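Side-chain contact in phosphate transporter (PDB 6L85), which probably imports inorganic phosphate across the cell membrane, driven by sodium ions, as a bacterial relative of the human SLC20 carriers: residues Val269-Val272 against Ala273-Val277. Residues are numbered along the deposited sequence; the frame is centred on the assembly and turned at random.
Sequences VMIV and ASTGV
Residues Val269 to Thr275 form the last turns of helix 260-275, where Val269, Met270 and Ile271 accept i to i+4 backbone hydrogen bonds from Ala273, Ser274 and Thr275, respectively. The helix ends at Thr275, and Gly276, with positive phi (93°), is the first residue to leave it. In this backbone conformation a CB would collide with Thr275 O, which accounts for the glycine. Gly276 N-H still points back to the helix and makes two weak bonds, to Val272 O (2.8 Å) and to Ile271 O (3.4 Å).

The side-chain contact centres on Ile271 and Thr275, which lie side by side and point the same way. Thr275 OG1 donates to Ile271 O at 2.9 Å. With chi1 45°, OG1 sits between its own backbone N and carbonyl carbon, on the side of the preceding turn where Ile271 O lies. Thr275 N also bonds Ile271 O, at 2.9 Å. The two donors come from opposite faces of the carbonyl plane. Two bonds of ordinary length, and the weak one from Gly276 N, converge on this oxygen. Ile271 CG2 lies 3.7 Å from Thr275 OG1, while the Ile271 side chain also packs on Pro279 and Val282 of the following loop.

The Val272 side chain packs on Pro76 and Met80 of helix 76-99. At the turn, Val272 CA makes a CH...O contact with Gly276 O at 3.6 Å, and Val272 CG2 lies 3.6 Å from the same oxygen.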
loop_
_atom_site.group_PDB
_atom_site.type_symbol
_atom_site.label_atom_id
_atom_site.label_comp_id
_atom_site.label_asym_id
_atom_site.label_seq_id
_atom_site.Cartn_x
_atom_site.Cartn_y
_atom_site.Cartn_z
ATOM N N VAL B 269 -9.631 -6.354 -27.132
ATOM C CA VAL B 269 -9.327 -7.610 -27.830
ATOM C C VAL B 269 -9.755 -8.822 -26.999
ATOM O O VAL B 269 -10.357 -9.774 -27.521
ATOM C CB VAL B 269 -7.836 -7.681 -28.190
ATOM C CG1 VAL B 269 -7.519 -9.018 -28.806
ATOM C CG2 VAL B 269 -7.465 -6.525 -29.145
ATOM N N MET B 270 -9.448 -8.809 -25.694
ATOM C CA MET B 270 -9.855 -9.910 -24.822
ATOM C C MET B 270 -11.376 -10.053 -24.772
ATOM O O MET B 270 -11.901 -11.168 -24.775
ATOM C CB MET B 270 -9.298 -9.706 -23.412
ATOM C CG MET B 270 -7.758 -9.723 -23.366
ATOM S SD MET B 270 -7.133 -9.373 -21.714
ATOM C CE MET B 270 -7.842 -10.794 -20.858
ATOM N N ILE B 271 -12.096 -8.935 -24.684
ATOM C CA ILE B 271 -13.543 -8.991 -24.581
ATOM C C ILE B 271 -14.132 -9.556 -25.860
ATOM O O ILE B 271 -15.059 -10.371 -25.811
ATOM C CB ILE B 271 -14.122 -7.606 -24.243
ATOM C CG1 ILE B 271 -13.786 -7.217 -22.804
ATOM C CG2 ILE B 271 -15.622 -7.610 -24.377
ATOM C CD1 ILE B 271 -13.960 -5.722 -22.528
ATOM N N VAL B 272 -13.589 -9.178 -27.025
ATOM C CA VAL B 272 -14.138 -9.739 -28.259
ATOM C C VAL B 272 -13.822 -11.239 -28.355
ATOM O O VAL B 272 -14.714 -12.053 -28.644
ATOM C CB VAL B 272 -13.659 -8.945 -29.495
ATOM C CG1 VAL B 272 -14.096 -9.629 -30.798
ATOM C CG2 VAL B 272 -14.243 -7.528 -29.486
ATOM N N ALA B 273 -12.570 -11.639 -28.069
ATOM C CA ALA B 273 -12.221 -13.065 -28.110
ATOM C C ALA B 273 -13.047 -13.891 -27.130
ATOM O O ALA B 273 -13.368 -15.052 -27.408
ATOM C CB ALA B 273 -10.734 -13.275 -27.809
ATOM N N SER B 274 -13.403 -13.318 -25.986
ATOM C CA SER B 274 -14.097 -14.076 -24.957
ATOM C C SER B 274 -15.609 -14.106 -25.183
ATOM O O SER B 274 -16.231 -15.171 -25.101
ATOM C CB SER B 274 -13.751 -13.489 -23.585
ATOM O OG SER B 274 -14.727 -13.801 -22.612
ATOM N N THR B 275 -16.229 -12.955 -25.460
ATOM C CA THR B 275 -17.677 -12.900 -25.574
ATOM C C THR B 275 -18.198 -12.436 -26.919
ATOM O O THR B 275 -19.372 -12.666 -27.195
ATOM C CB THR B 275 -18.288 -12.000 -24.482
ATOM O OG1 THR B 275 -17.544 -10.783 -24.366
ATOM C CG2 THR B 275 -18.275 -12.734 -23.137
ATOM N N GLY B 276 -17.383 -11.805 -27.760
ATOM C CA GLY B 276 -17.891 -11.293 -29.025
ATOM C C GLY B 276 -18.348 -9.847 -28.961
ATOM O O GLY B 276 -17.535 -8.927 -29.086
ATOM N N VAL B 277 -19.645 -9.616 -28.779
ATOM C CA VAL B 277 -20.141 -8.249 -28.684
ATOM C C VAL B 277 -19.696 -7.643 -27.361
ATOM O O VAL B 277 -19.819 -8.270 -26.302
ATOM C CB VAL B 277 -21.671 -8.215 -28.826
ATOM C CG1 VAL B 277 -22.150 -6.802 -29.155
ATOM C CG2 VAL B 277 -22.129 -9.174 -29.903
#